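Local coordinates for vibralactone Cyclase (Boreostereum vibrans, PDB 6KD0), which catalyses the cyclization that forms the fused bicyclic beta-lactone of vibralactone, on an alpha/beta hydrolase fold, at residues 94-99 with 336-341; 151-156 with 169-174; 64-69 with 117-122; 79-84 with 109-114. All coordinates share one frame; numbering follows the deposited sequence.

In the fold
From the N terminus, contact 3 opens first, on the outermost strand 64-73, and closes a loop at helix 115-125. Contact 4 is nested inside that loop and ties strand 76-85 to the turn that leads into the same helix; the centres of contacts 3 and 4 lie about 8 Å apart and the two strands are sheet neighbours. Contact 1 begins at strand 97-101, within both loops, and so crosses contacts 3 and 4, closing only near the C terminus at the end of helix 321-338. Contact 2 lies inside the loop of contact 1 and joins helix 144-158 to strand 171-176, the sheet neighbour of strand 97-101. All four reach one mixed sheet.

Contact 1 of 4, residues 94-99 with 336-341; sequences TYPLLY and WLFSKT
Phe338 meets the start of strand 97-101 and the proline just before it with one rim of its ring, and three consecutive residues receive it. Phe338 CE1 lies 3.5 Å from Pro96 CB, an oblique approach in which CD1 takes part as well. Next along the rim, Phe338 CZ comes to 3.8 Å from Leu98 CB, which sits at the edge and close to the ring plane. Between them the carbonyl O of Leu97 faces the same edge, 3.6 Å from Phe338 CE1, while the Leu97 side chain turns to the other side of the sheet, against Phe171 and Val130. The ring is brought here by chi1 of -80°, which sets CG anti to the carbonyl carbon and sends the phenyl group from the helix toward the strand.

Further out, Val172 of the adjacent strand touches Phe338, Leu337 and Leu98 and so shares this apolar layer, and Val127 also packs on the Phe338 ring. A type I beta turn runs from Phe338 to Thr341, closed by Thr341 N to Phe338 O at 3.1 Å. Thr341 OG1 then bonds to Lys169 O, which holds the chain end beside strand 171-176. With an alanine here in place of Phe338, a gap is likely to open beside Pro96 CB and Leu98 CB, and the contact between these two segments would largely be lost.

No hydrogen bond crosses between the two segments. The contact is therefore held by apolar packing, perhaps with a modest electrostatic contribution where the weakly positive C-H rim confronts the Leu97 carbonyl.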
loop_
_atom_site.group_PDB
_atom_site.type_symbol
_atom_site.label_atom_id
_atom_site.label_comp_id
_atom_site.label_asym_id
_atom_site.label_seq_id
_atom_site.Cartn_x
_atom_site.Cartn_y
_atom_site.Cartn_z
ATOM N N THR A 94 18.977 17.416 -3.905
ATOM C CA THR A 94 17.703 16.806 -4.268
ATOM C C THR A 94 17.802 15.289 -4.157
ATOM O O THR A 94 18.873 14.700 -4.338
ATOM C CB THR A 94 17.263 17.198 -5.684
ATOM O OG1 THR A 94 18.251 16.768 -6.624
ATOM C CG2 THR A 94 17.083 18.705 -5.787
ATOM N N TYR A 95 16.674 14.659 -3.871
ATOM C CA TYR A 95 16.617 13.248 -3.522
ATOM C C TYR A 95 15.614 12.525 -4.402
ATOM O O TYR A 95 14.735 13.157 -4.995
ATOM C CB TYR A 95 16.216 13.080 -2.050
ATOM C CG TYR A 95 17.143 13.813 -1.125
ATOM C CD1 TYR A 95 18.317 13.217 -0.680
ATOM C CD2 TYR A 95 16.866 15.114 -0.727
ATOM C CE1 TYR A 95 19.183 13.888 0.162
ATOM C CE2 TYR A 95 17.725 15.795 0.127
ATOM C CZ TYR A 95 18.875 15.179 0.565
ATOM O OH TYR A 95 19.714 15.875 1.407
ATOM N N PRO A 96 15.713 11.194 -4.500
ATOM C CA PRO A 96 14.647 10.435 -5.167
ATOM C C PRO A 96 13.321 10.622 -4.447
ATOM O O PRO A 96 13.259 11.120 -3.315
ATOM C CB PRO A 96 15.125 8.981 -5.098
ATOM C CG PRO A 96 16.619 9.063 -4.781
ATOM C CD PRO A 96 16.802 10.327 -4.006
ATOM N N LEU A 97 12.247 10.206 -5.127
ATOM C CA LEU A 97 10.871 10.525 -4.745
ATOM C C LEU A 97 10.121 9.235 -4.436
ATOM O O LEU A 97 10.027 8.358 -5.297
ATOM C CB LEU A 97 10.169 11.266 -5.890
ATOM C CG LEU A 97 9.121 12.345 -5.612
ATOM C CD1 LEU A 97 8.087 12.442 -6.738
ATOM C CD2 LEU A 97 8.463 12.180 -4.281
ATOM N N LEU A 98 9.585 9.122 -3.223
ATOM C CA LEU A 98 8.736 8.004 -2.828
ATOM C C LEU A 98 7.320 8.514 -2.579
ATOM O O LEU A 98 7.120 9.397 -1.741
ATOM C CB LEU A 98 9.270 7.331 -1.562
ATOM C CG LEU A 98 8.355 6.264 -0.949
ATOM C CD1 LEU A 98 8.296 5.009 -1.821
ATOM C CD2 LEU A 98 8.803 5.922 0.470
ATOM N N TYR A 99 6.339 7.952 -3.278
ATOM C CA TYR A 99 4.941 8.369 -3.137
ATOM C C TYR A 99 4.187 7.218 -2.480
ATOM O O TYR A 99 4.069 6.143 -3.072
ATOM C CB TYR A 99 4.354 8.723 -4.500
ATOM C CG TYR A 99 2.947 9.255 -4.465
ATOM C CD1 TYR A 99 2.721 10.607 -4.224
ATOM C CD2 TYR A 99 1.857 8.429 -4.726
ATOM C CE1 TYR A 99 1.453 11.132 -4.200
ATOM C CE2 TYR A 99 0.562 8.949 -4.699
ATOM C CZ TYR A 99 0.381 10.312 -4.445
ATOM O OH TYR A 99 -0.875 10.868 -4.434
ATOM N N TRP A 336 15.810 -1.767 -3.203
ATOM C CA TRP A 336 15.983 -2.441 -4.485
ATOM C C TRP A 336 15.431 -1.589 -5.614
ATOM O O TRP A 336 16.120 -1.323 -6.607
ATOM C CB TRP A 336 15.306 -3.811 -4.459
ATOM C CG TRP A 336 15.260 -4.480 -5.800
ATOM C CD1 TRP A 336 16.324 -4.830 -6.587
ATOM C CD2 TRP A 336 14.083 -4.861 -6.522
ATOM N NE1 TRP A 336 15.879 -5.420 -7.751
ATOM C CE2 TRP A 336 14.508 -5.449 -7.738
ATOM C CE3 TRP A 336 12.714 -4.772 -6.254
ATOM C CZ2 TRP A 336 13.608 -5.939 -8.688
ATOM C CZ3 TRP A 336 11.817 -5.249 -7.196
ATOM C CH2 TRP A 336 12.273 -5.835 -8.401
ATOM N N LEU A 337 14.198 -1.106 -5.456
ATOM C CA LEU A 337 13.592 -0.290 -6.502
ATOM C C LEU A 337 14.386 0.991 -6.756
ATOM O O LEU A 337 14.609 1.376 -7.909
ATOM C CB LEU A 337 12.147 0.027 -6.132
ATOM C CG LEU A 337 11.248 -1.207 -6.065
ATOM C CD1 LEU A 337 9.872 -0.851 -5.456
ATOM C CD2 LEU A 337 11.083 -1.830 -7.447
ATOM N N PHE A 338 14.817 1.666 -5.696
ATOM C CA PHE A 338 15.597 2.883 -5.875
ATOM C C PHE A 338 16.986 2.593 -6.443
ATOM O O PHE A 338 17.589 3.486 -7.050
ATOM C CB PHE A 338 15.696 3.644 -4.558
ATOM C CG PHE A 338 14.464 4.463 -4.226
ATOM C CD1 PHE A 338 14.052 5.502 -5.052
ATOM C CD2 PHE A 338 13.727 4.193 -3.085
ATOM C CE1 PHE A 338 12.937 6.255 -4.743
ATOM C CE2 PHE A 338 12.598 4.944 -2.770
ATOM C CZ PHE A 338 12.202 5.971 -3.599
ATOM N N SER A 339 17.494 1.365 -6.289
ATOM C CA SER A 339 18.799 1.022 -6.848
ATOM C C SER A 339 18.791 0.965 -8.366
ATOM O O SER A 339 19.865 0.863 -8.967
ATOM C CB SER A 339 19.296 -0.317 -6.302
ATOM O OG SER A 339 18.608 -1.387 -6.936
ATOM N N LYS A 340 17.619 1.032 -8.997
ATOM C CA LYS A 340 17.542 1.056 -10.447
ATOM C C LYS A 340 17.813 2.439 -11.027
ATOM O O LYS A 340 17.963 2.564 -12.245
ATOM C CB LYS A 340 16.182 0.524 -10.883
ATOM C CG LYS A 340 15.967 -0.881 -10.355
ATOM C CD LYS A 340 14.874 -1.635 -11.078
ATOM C CE LYS A 340 14.958 -3.129 -10.772
ATOM N NZ LYS A 340 16.250 -3.724 -11.223
ATOM N N THR A 341 17.894 3.470 -10.184
ATOM C CA THR A 341 18.397 4.790 -10.573
ATOM C C THR A 341 19.334 5.274 -9.473
ATOM O O THR A 341 19.054 6.260 -8.778
ATOM C CB THR A 341 17.256 5.786 -10.802
ATOM O OG1 THR A 341 16.355 5.743 -9.690
ATOM C CG2 THR A 341 16.497 5.467 -12.074
#

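Contact 2 of 4, residues 151-156 with 169-174; sequences AGLKWA and KGFVIA
Leu153 reaches from helix 144-158 to Phe171 and Ile173 by sending its two methyl groups to different partners. Leu153 CD1 comes to the far end of the phenyl ring, 3.4 Å from Phe171 CZ and 3.7 Å from Phe171 CE1, approaching the ring obliquely. Leu153 CD2 turns instead to the isoleucine and stands 4.3 Å from Ile173 CD1, a looser touch. Chi1 of -175° places Leu153 CG opposite its backbone N, extending the branch point from the helix toward the sheet.

Phe171 is stretched in a similar way: chi1 of -171° projects the ring toward the helix, and chi2 of 12° leaves the ring plane nearly eclipsing the CA-CB bond, far from the usual perpendicular setting. Ile173, two residues on, points to the same side of strand 171-176. On that side Leu97 packs against Phe171, and Tyr99 against Leu153, extending the hydrophobic layer across the neighbouring strand.

With 156 Å² buried and no hydrogen bond between the segments, this is helix-on-sheet packing between the helix and second strand of a beta-alpha-beta crossover from strand 128-132 to 171-176, passing over strand 97-101. In the alpha/beta hydrolase fold such a strand commonly leads into the nucleophile elbow, here probably the turn carrying Ser177.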
loop_
_atom_site.group_PDB
_atom_site.type_symbol
_atom_site.label_atom_id
_atom_site.label_comp_id
_atom_site.label_asym_id
_atom_site.label_seq_id
_atom_site.Cartn_x
_atom_site.Cartn_y
_atom_site.Cartn_z
ATOM N N ALA A 151 -4.129 12.448 -8.758
ATOM C CA ALA A 151 -3.853 13.883 -8.724
ATOM C C ALA A 151 -2.646 14.192 -7.835
ATOM O O ALA A 151 -1.804 15.034 -8.177
ATOM C CB ALA A 151 -5.088 14.632 -8.242
ATOM N N GLY A 152 -2.551 13.511 -6.695
ATOM C CA GLY A 152 -1.410 13.688 -5.822
ATOM C C GLY A 152 -0.120 13.241 -6.470
ATOM O O GLY A 152 0.930 13.860 -6.270
ATOM N N LEU A 153 -0.182 12.153 -7.256
ATOM C CA LEU A 153 1.007 11.650 -7.947
ATOM C C LEU A 153 1.479 12.660 -8.984
ATOM O O LEU A 153 2.683 12.927 -9.106
ATOM C CB LEU A 153 0.697 10.303 -8.605
ATOM C CG LEU A 153 1.863 9.559 -9.273
ATOM C CD1 LEU A 153 2.904 9.164 -8.228
ATOM C CD2 LEU A 153 1.389 8.326 -10.055
ATOM N N LYS A 154 0.523 13.268 -9.697
ATOM C CA LYS A 154 0.868 14.296 -10.670
ATOM C C LYS A 154 1.464 15.511 -9.981
ATOM O O LYS A 154 2.471 16.068 -10.447
ATOM C CB LYS A 154 -0.362 14.698 -11.485
ATOM C CG LYS A 154 -0.806 13.679 -12.521
ATOM C CD LYS A 154 -2.016 14.203 -13.313
ATOM C CE LYS A 154 -1.610 15.322 -14.262
ATOM N NZ LYS A 154 -2.780 15.904 -14.998
ATOM N N TRP A 155 0.862 15.926 -8.868
ATOM C CA TRP A 155 1.367 17.076 -8.133
ATOM C C TRP A 155 2.793 16.828 -7.664
ATOM O O TRP A 155 3.666 17.688 -7.822
ATOM C CB TRP A 155 0.457 17.386 -6.942
ATOM C CG TRP A 155 0.931 18.566 -6.167
ATOM C CD1 TRP A 155 0.601 19.872 -6.384
ATOM C CD2 TRP A 155 1.862 18.562 -5.073
ATOM N NE1 TRP A 155 1.258 20.682 -5.489
ATOM C CE2 TRP A 155 2.038 19.903 -4.672
ATOM C CE3 TRP A 155 2.559 17.559 -4.395
ATOM C CZ2 TRP A 155 2.878 20.262 -3.619
ATOM C CZ3 TRP A 155 3.400 17.922 -3.342
ATOM C CH2 TRP A 155 3.551 19.256 -2.970
ATOM N N ALA A 156 3.043 15.648 -7.092
ATOM C CA ALA A 156 4.362 15.336 -6.554
ATOM C C ALA A 156 5.408 15.292 -7.656
ATOM O O ALA A 156 6.532 15.771 -7.467
ATOM C CB ALA A 156 4.330 14.007 -5.796
ATOM N N LYS A 169 15.818 11.075 -10.221
ATOM C CA LYS A 169 16.702 10.304 -9.361
ATOM C C LYS A 169 16.055 9.019 -8.862
ATOM O O LYS A 169 16.718 8.228 -8.183
ATOM C CB LYS A 169 17.145 11.168 -8.178
ATOM C CG LYS A 169 17.845 12.444 -8.636
ATOM C CD LYS A 169 18.648 13.084 -7.520
ATOM C CE LYS A 169 19.562 14.182 -8.063
ATOM N NZ LYS A 169 20.410 14.758 -6.960
ATOM N N GLY A 170 14.805 8.773 -9.226
ATOM C CA GLY A 170 14.073 7.635 -8.719
ATOM C C GLY A 170 12.688 8.105 -8.359
ATOM O O GLY A 170 12.535 9.178 -7.771
ATOM N N PHE A 171 11.679 7.309 -8.708
ATOM C CA PHE A 171 10.284 7.698 -8.529
ATOM C C PHE A 171 9.519 6.398 -8.276
ATOM O O PHE A 171 9.119 5.709 -9.212
ATOM C CB PHE A 171 9.777 8.463 -9.748
ATOM C CG PHE A 171 8.425 9.096 -9.568
ATOM C CD1 PHE A 171 7.834 9.188 -8.321
ATOM C CD2 PHE A 171 7.744 9.609 -10.668
ATOM C CE1 PHE A 171 6.578 9.772 -8.184
ATOM C CE2 PHE A 171 6.503 10.188 -10.535
ATOM C CZ PHE A 171 5.920 10.271 -9.291
ATOM N N VAL A 172 9.357 6.061 -6.997
ATOM C CA VAL A 172 8.778 4.790 -6.573
ATOM C C VAL A 172 7.400 5.050 -5.980
ATOM O O VAL A 172 7.250 5.896 -5.089
ATOM C CB VAL A 172 9.689 4.076 -5.554
ATOM C CG1 VAL A 172 8.984 2.843 -4.981
ATOM C CG2 VAL A 172 10.999 3.683 -6.217
ATOM N N ILE A 173 6.397 4.311 -6.443
ATOM C CA ILE A 173 5.078 4.383 -5.820
ATOM C C ILE A 173 4.889 3.146 -4.963
ATOM O O ILE A 173 5.287 2.033 -5.337
ATOM C CB ILE A 173 3.950 4.532 -6.857
ATOM C CG1 ILE A 173 2.623 4.794 -6.146
ATOM C CG2 ILE A 173 3.854 3.283 -7.751
ATOM C CD1 ILE A 173 1.552 5.274 -7.060
ATOM N N ALA A 174 4.336 3.344 -3.777
ATOM C CA ALA A 174 4.216 2.262 -2.821
ATOM C C ALA A 174 2.872 2.411 -2.136
ATOM O O ALA A 174 2.407 3.529 -1.932
ATOM C CB ALA A 174 5.368 2.292 -1.801
#

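Contact 3 of 4, residues 64-69 with 117-122; sequences YRLEDY and DLRIIC
Helix-on-sheet packing at the margin of the alpha/beta hydrolase fold brings Arg119 of helix 115-125 against Tyr64 and Leu66 of the outermost strand 64-73. The short segment axes approach to 9.2 Å and run at 130° to each other. Arg119 NH1 donates to Tyr64 OH at 2.9 Å, and the hydroxyl lies at the edge of the guanidinium, only 11° out of its plane. The aliphatic part of the arginine runs past the same tyrosine: CB lies over one ring face, and Arg119 CG comes within 3.7 Å of Tyr64 CE2. From CG to NE the chain is extended, which carries the guanidinium beyond the ring to the hydroxyl.

Leu66 crosses the arginine at about a right angle and lays CD1 over one guanidinium face, 3.5 Å from Arg119 NH2. That nitrogen also forms a salt bridge to Asp115 OD2, one helical turn back, so the flat group is held by the in-plane bond to Tyr64 OH, the salt bridge to Asp115 and a methyl over one face. A methionine in place of Arg119 would probably leave Tyr64 OH without this donor and take from Asp115 one of its two arginine partners, Arg81 remaining.

Beside the phenol, Cys122 makes an oblique sulfur-aromatic contact, SG 5.5 Å from the Tyr64 ring centroid. Its closest approach is lower on the side chain, where Cys122 SG packs 3.7 Å from Tyr64 CB.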
loop_
_atom_site.group_PDB
_atom_site.type_symbol
_atom_site.label_atom_id
_atom_site.label_comp_id
_atom_site.label_asym_id
_atom_site.label_seq_id
_atom_site.Cartn_x
_atom_site.Cartn_y
_atom_site.Cartn_z
ATOM N N TYR A 64 15.550 15.424 9.451
ATOM C CA TYR A 64 14.468 15.478 8.479
ATOM C C TYR A 64 13.569 16.648 8.831
ATOM O O TYR A 64 13.555 17.126 9.965
ATOM C CB TYR A 64 13.664 14.173 8.464
ATOM C CG TYR A 64 12.839 14.004 9.716
ATOM C CD1 TYR A 64 13.406 13.472 10.866
ATOM C CD2 TYR A 64 11.505 14.407 9.766
ATOM C CE1 TYR A 64 12.663 13.331 12.024
ATOM C CE2 TYR A 64 10.755 14.273 10.922
ATOM C CZ TYR A 64 11.338 13.728 12.040
ATOM O OH TYR A 64 10.612 13.589 13.204
ATOM N N ARG A 65 12.786 17.086 7.854
ATOM C CA ARG A 65 11.746 18.063 8.119
ATOM C C ARG A 65 10.489 17.632 7.386
ATOM O O ARG A 65 10.531 16.835 6.441
ATOM C CB ARG A 65 12.149 19.489 7.701
ATOM C CG ARG A 65 12.436 19.636 6.220
ATOM C CD ARG A 65 13.007 21.010 5.887
ATOM N NE ARG A 65 13.216 21.150 4.448
ATOM C CZ ARG A 65 12.302 21.636 3.613
ATOM N NH1 ARG A 65 11.128 22.030 4.091
ATOM N NH2 ARG A 65 12.562 21.724 2.311
ATOM N N LEU A 66 9.364 18.149 7.865
ATOM C CA LEU A 66 8.050 17.870 7.310
ATOM C C LEU A 66 7.527 19.120 6.633
ATOM O O LEU A 66 7.719 20.224 7.143
ATOM C CB LEU A 66 7.059 17.460 8.401
ATOM C CG LEU A 66 7.529 16.351 9.320
ATOM C CD1 LEU A 66 6.503 16.108 10.416
ATOM C CD2 LEU A 66 7.791 15.097 8.517
ATOM N N GLU A 67 6.828 18.947 5.512
ATOM C CA GLU A 67 6.146 20.055 4.861
ATOM C C GLU A 67 4.743 19.610 4.474
ATOM O O GLU A 67 4.579 18.599 3.788
ATOM C CB GLU A 67 6.932 20.533 3.636
ATOM C CG GLU A 67 6.348 21.763 2.983
ATOM C CD GLU A 67 7.069 23.043 3.374
ATOM O OE1 GLU A 67 8.230 23.246 2.941
ATOM O OE2 GLU A 67 6.468 23.855 4.110
ATOM N N ASP A 68 3.735 20.343 4.925
ATOM C CA ASP A 68 2.354 20.016 4.607
ATOM C C ASP A 68 1.843 20.936 3.515
ATOM O O ASP A 68 2.144 22.132 3.499
ATOM C CB ASP A 68 1.462 20.122 5.840
ATOM C CG ASP A 68 1.699 18.993 6.822
ATOM O OD1 ASP A 68 1.430 17.827 6.472
ATOM O OD2 ASP A 68 2.192 19.272 7.936
ATOM N N TYR A 69 1.062 20.365 2.607
ATOM C CA TYR A 69 0.488 21.070 1.483
ATOM C C TYR A 69 -1.003 20.782 1.427
ATOM O O TYR A 69 -1.495 19.788 1.971
ATOM C CB TYR A 69 1.132 20.646 0.164
ATOM C CG TYR A 69 2.585 20.996 0.027
ATOM C CD1 TYR A 69 3.563 20.133 0.483
ATOM C CD2 TYR A 69 2.976 22.184 -0.566
ATOM C CE1 TYR A 69 4.903 20.430 0.339
ATOM C CE2 TYR A 69 4.317 22.510 -0.709
ATOM C CZ TYR A 69 5.277 21.627 -0.247
ATOM O OH TYR A 69 6.611 21.909 -0.374
ATOM N N ASP A 117 6.614 5.835 10.258
ATOM C CA ASP A 117 7.373 4.963 9.368
ATOM C C ASP A 117 8.056 5.786 8.284
ATOM O O ASP A 117 9.237 5.576 7.988
ATOM C CB ASP A 117 6.460 3.909 8.743
ATOM C CG ASP A 117 6.306 2.664 9.611
ATOM O OD1 ASP A 117 7.314 2.203 10.174
ATOM O OD2 ASP A 117 5.175 2.145 9.735
ATOM N N LEU A 118 7.352 6.788 7.738
ATOM C CA LEU A 118 7.933 7.559 6.641
ATOM C C LEU A 118 9.008 8.525 7.148
ATOM O O LEU A 118 10.009 8.739 6.447
ATOM C CB LEU A 118 6.843 8.305 5.864
ATOM C CG LEU A 118 5.899 7.387 5.058
ATOM C CD1 LEU A 118 4.801 8.179 4.357
ATOM C CD2 LEU A 118 6.667 6.535 4.030
ATOM N N ARG A 119 8.849 9.074 8.365
ATOM C CA ARG A 119 9.942 9.841 8.957
ATOM C C ARG A 119 11.193 8.984 9.001
ATOM O O ARG A 119 12.291 9.433 8.644
ATOM C CB ARG A 119 9.588 10.315 10.366
ATOM C CG ARG A 119 8.544 11.390 10.449
ATOM C CD ARG A 119 8.147 11.582 11.898
ATOM N NE ARG A 119 6.868 12.261 12.048
ATOM C CZ ARG A 119 6.684 13.354 12.781
ATOM N NH1 ARG A 119 7.705 13.911 13.436
ATOM N NH2 ARG A 119 5.483 13.880 12.868
ATOM N N ILE A 120 11.029 7.720 9.406
ATOM C CA ILE A 120 12.180 6.836 9.491
ATOM C C ILE A 120 12.743 6.583 8.099
ATOM O O ILE A 120 13.951 6.756 7.859
ATOM C CB ILE A 120 11.774 5.542 10.215
ATOM C CG1 ILE A 120 11.434 5.890 11.668
ATOM C CG2 ILE A 120 12.868 4.487 10.106
ATOM C CD1 ILE A 120 10.630 4.862 12.382
ATOM N N ILE A 121 11.856 6.293 7.137
ATOM C CA ILE A 121 12.307 5.821 5.834
ATOM C C ILE A 121 13.016 6.938 5.094
ATOM O O ILE A 121 14.062 6.720 4.468
ATOM C CB ILE A 121 11.125 5.254 5.016
ATOM C CG1 ILE A 121 10.782 3.835 5.488
ATOM C CG2 ILE A 121 11.449 5.281 3.515
ATOM C CD1 ILE A 121 9.486 3.288 4.935
ATOM N N CYS A 122 12.482 8.159 5.181
ATOM C CA CYS A 122 13.101 9.272 4.471
ATOM C C CYS A 122 14.527 9.490 4.958
ATOM O O CYS A 122 15.419 9.771 4.152
ATOM C CB CYS A 122 12.243 10.532 4.598
ATOM S SG CYS A 122 12.626 11.715 5.912
#

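Contact 4 of 4, residues 79-84 with 109-114; sequences HVRTYI and GNYEMD
The turn that precedes helix 115-125 docks on strand 76-85 through Tyr111, whose ring meets His79 and Arg81. The histidine makes an offset edge-to-face (T-shaped) pair, with centroids 4.8 Å apart and planes at 82°: His79 CE1 points at one face of the phenol and comes to 3.4 Å from Tyr111 CD1. On the opposite face lies Glu112 CG, so the ring is sandwiched. Arg81 approaches the other rim obliquely, laying a face of its guanidinium against Tyr111 CE2, which is 3.5 Å from Arg81 NH1. Chi1 of 75° puts Tyr111 CG between its backbone N and carbonyl carbon, turning the ring toward the strand.

Tyr83 is joined through a water that donates to both sides, at 2.8 Å from Tyr83 OH and 2.6 Å from Tyr111 O. Asp68 bonds to His79 NE2 and pairs with Arg81 NE, Asp133 bonds to His79 ND1, and Asp115 holds Arg81 NH1 and Tyr83 OH, so carboxylates are likely to fix the orientation of all three strand side chains.

Within the loop, Asn110 OD1 accepts from Glu112 N at 2.9 Å, with the donor well above the carbonyl plane, and Asn110 ND2 returns a bond to Glu112 OE2 at 3.0 Å. The first of these bonds closes an Asx turn, here in the connection from strand 97-101 to helix 115-125; in related alpha/beta hydrolases this connection, entered near His102, commonly carries the oxyanion-hole glycines.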
loop_
_atom_site.group_PDB
_atom_site.type_symbol
_atom_site.label_atom_id
_atom_site.label_comp_id
_atom_site.label_asym_id
_atom_site.label_seq_id
_atom_site.Cartn_x
_atom_site.Cartn_y
_atom_site.Cartn_z
ATOM N N HIS A 79 -5.078 17.216 1.537
ATOM C CA HIS A 79 -3.855 17.366 2.316
ATOM C C HIS A 79 -2.780 16.394 1.836
ATOM O O HIS A 79 -3.052 15.209 1.601
ATOM C CB HIS A 79 -4.147 17.136 3.798
ATOM C CG HIS A 79 -2.914 17.014 4.641
ATOM N ND1 HIS A 79 -2.690 15.946 5.481
ATOM C CD2 HIS A 79 -1.833 17.821 4.758
ATOM C CE1 HIS A 79 -1.529 16.110 6.095
ATOM N NE2 HIS A 79 -0.983 17.235 5.665
ATOM N N VAL A 80 -1.556 16.900 1.710
ATOM C CA VAL A 80 -0.389 16.138 1.301
ATOM C C VAL A 80 0.710 16.432 2.312
ATOM O O VAL A 80 0.919 17.590 2.680
ATOM C CB VAL A 80 0.064 16.552 -0.121
ATOM C CG1 VAL A 80 1.390 15.936 -0.452
ATOM C CG2 VAL A 80 -0.991 16.183 -1.161
ATOM N N ARG A 81 1.408 15.405 2.778
ATOM C CA ARG A 81 2.565 15.622 3.633
ATOM C C ARG A 81 3.814 15.092 2.946
ATOM O O ARG A 81 3.805 13.989 2.382
ATOM C CB ARG A 81 2.381 14.957 4.996
ATOM C CG ARG A 81 3.660 14.930 5.844
ATOM C CD ARG A 81 3.344 14.611 7.312
ATOM N NE ARG A 81 2.810 15.774 8.007
ATOM C CZ ARG A 81 2.713 15.892 9.326
ATOM N NH1 ARG A 81 3.114 14.909 10.121
ATOM N NH2 ARG A 81 2.214 17.002 9.846
ATOM N N THR A 82 4.898 15.869 3.018
ATOM C CA THR A 82 6.187 15.489 2.466
ATOM C C THR A 82 7.199 15.379 3.600
ATOM O O THR A 82 7.157 16.147 4.576
ATOM C CB THR A 82 6.676 16.487 1.397
ATOM O OG1 THR A 82 6.913 17.771 1.996
ATOM C CG2 THR A 82 5.638 16.641 0.294
ATOM N N TYR A 83 8.097 14.414 3.444
ATOM C CA TYR A 83 9.088 13.992 4.422
ATOM C C TYR A 83 10.429 14.152 3.725
ATOM O O TYR A 83 10.719 13.419 2.769
ATOM C CB TYR A 83 8.866 12.532 4.853
ATOM C CG TYR A 83 7.492 12.232 5.420
ATOM C CD1 TYR A 83 6.384 12.106 4.577
ATOM C CD2 TYR A 83 7.299 12.065 6.787
ATOM C CE1 TYR A 83 5.129 11.849 5.088
ATOM C CE2 TYR A 83 6.037 11.800 7.309
ATOM C CZ TYR A 83 4.958 11.693 6.447
ATOM O OH TYR A 83 3.697 11.443 6.953
ATOM N N ILE A 84 11.234 15.105 4.185
ATOM C CA ILE A 84 12.382 15.611 3.447
ATOM C C ILE A 84 13.623 15.377 4.297
ATOM O O ILE A 84 13.682 15.867 5.426
ATOM C CB ILE A 84 12.219 17.105 3.129
ATOM C CG1 ILE A 84 10.879 17.335 2.420
ATOM C CG2 ILE A 84 13.438 17.624 2.355
ATOM C CD1 ILE A 84 10.319 18.734 2.558
ATOM N N GLY A 109 -8.631 6.181 7.201
ATOM C CA GLY A 109 -7.228 6.508 7.360
ATOM C C GLY A 109 -6.842 7.827 6.727
ATOM O O GLY A 109 -7.628 8.491 6.049
ATOM N N ASN A 110 -5.584 8.184 6.964
ATOM C CA ASN A 110 -4.958 9.410 6.493
ATOM C C ASN A 110 -3.454 9.240 6.713
ATOM O O ASN A 110 -2.990 8.152 7.054
ATOM C CB ASN A 110 -5.551 10.647 7.195
ATOM C CG ASN A 110 -5.165 10.773 8.675
ATOM O OD1 ASN A 110 -4.476 9.928 9.254
ATOM N ND2 ASN A 110 -5.620 11.869 9.293
ATOM N N TYR A 111 -2.689 10.315 6.519
ATOM C CA TYR A 111 -1.223 10.255 6.656
ATOM C C TYR A 111 -0.751 9.784 8.044
ATOM O O TYR A 111 0.387 9.287 8.179
ATOM C CB TYR A 111 -0.637 11.637 6.351
ATOM C CG TYR A 111 -0.889 12.574 7.517
ATOM C CD1 TYR A 111 -2.139 13.162 7.694
ATOM C CD2 TYR A 111 0.095 12.824 8.475
ATOM C CE1 TYR A 111 -2.403 14.001 8.798
ATOM C CE2 TYR A 111 -0.152 13.656 9.565
ATOM C CZ TYR A 111 -1.393 14.237 9.715
ATOM O OH TYR A 111 -1.623 15.051 10.799
ATOM N N GLU A 112 -1.591 9.907 9.083
ATOM C CA GLU A 112 -1.136 9.552 10.429
ATOM C C GLU A 112 -0.700 8.099 10.511
ATOM O O GLU A 112 0.291 7.784 11.192
ATOM C CB GLU A 112 -2.231 9.824 11.451
ATOM C CG GLU A 112 -2.481 11.288 11.684
ATOM C CD GLU A 112 -3.673 11.518 12.578
ATOM O OE1 GLU A 112 -3.599 11.106 13.751
ATOM O OE2 GLU A 112 -4.681 12.081 12.101
ATOM N N MET A 113 -1.367 7.228 9.742
ATOM C CA MET A 113 -1.080 5.798 9.761
ATOM C C MET A 113 0.399 5.504 9.575
ATOM O O MET A 113 0.967 4.651 10.270
ATOM C CB MET A 113 -1.876 5.103 8.669
ATOM C CG MET A 113 -3.357 5.008 8.990
ATOM S SD MET A 113 -4.230 4.458 7.520
ATOM C CE MET A 113 -5.571 3.521 8.248
ATOM N N ASP A 114 1.040 6.184 8.631
ATOM C CA ASP A 114 2.402 5.796 8.297
ATOM C C ASP A 114 3.375 6.908 8.617
ATOM O O ASP A 114 4.552 6.831 8.224
ATOM C CB ASP A 114 2.494 5.376 6.826
ATOM C CG ASP A 114 1.465 4.318 6.477
ATOM O OD1 ASP A 114 1.615 3.164 6.950
ATOM O OD2 ASP A 114 0.488 4.640 5.761
HETATM O O HOH W 1 2.141 9.189 6.279
#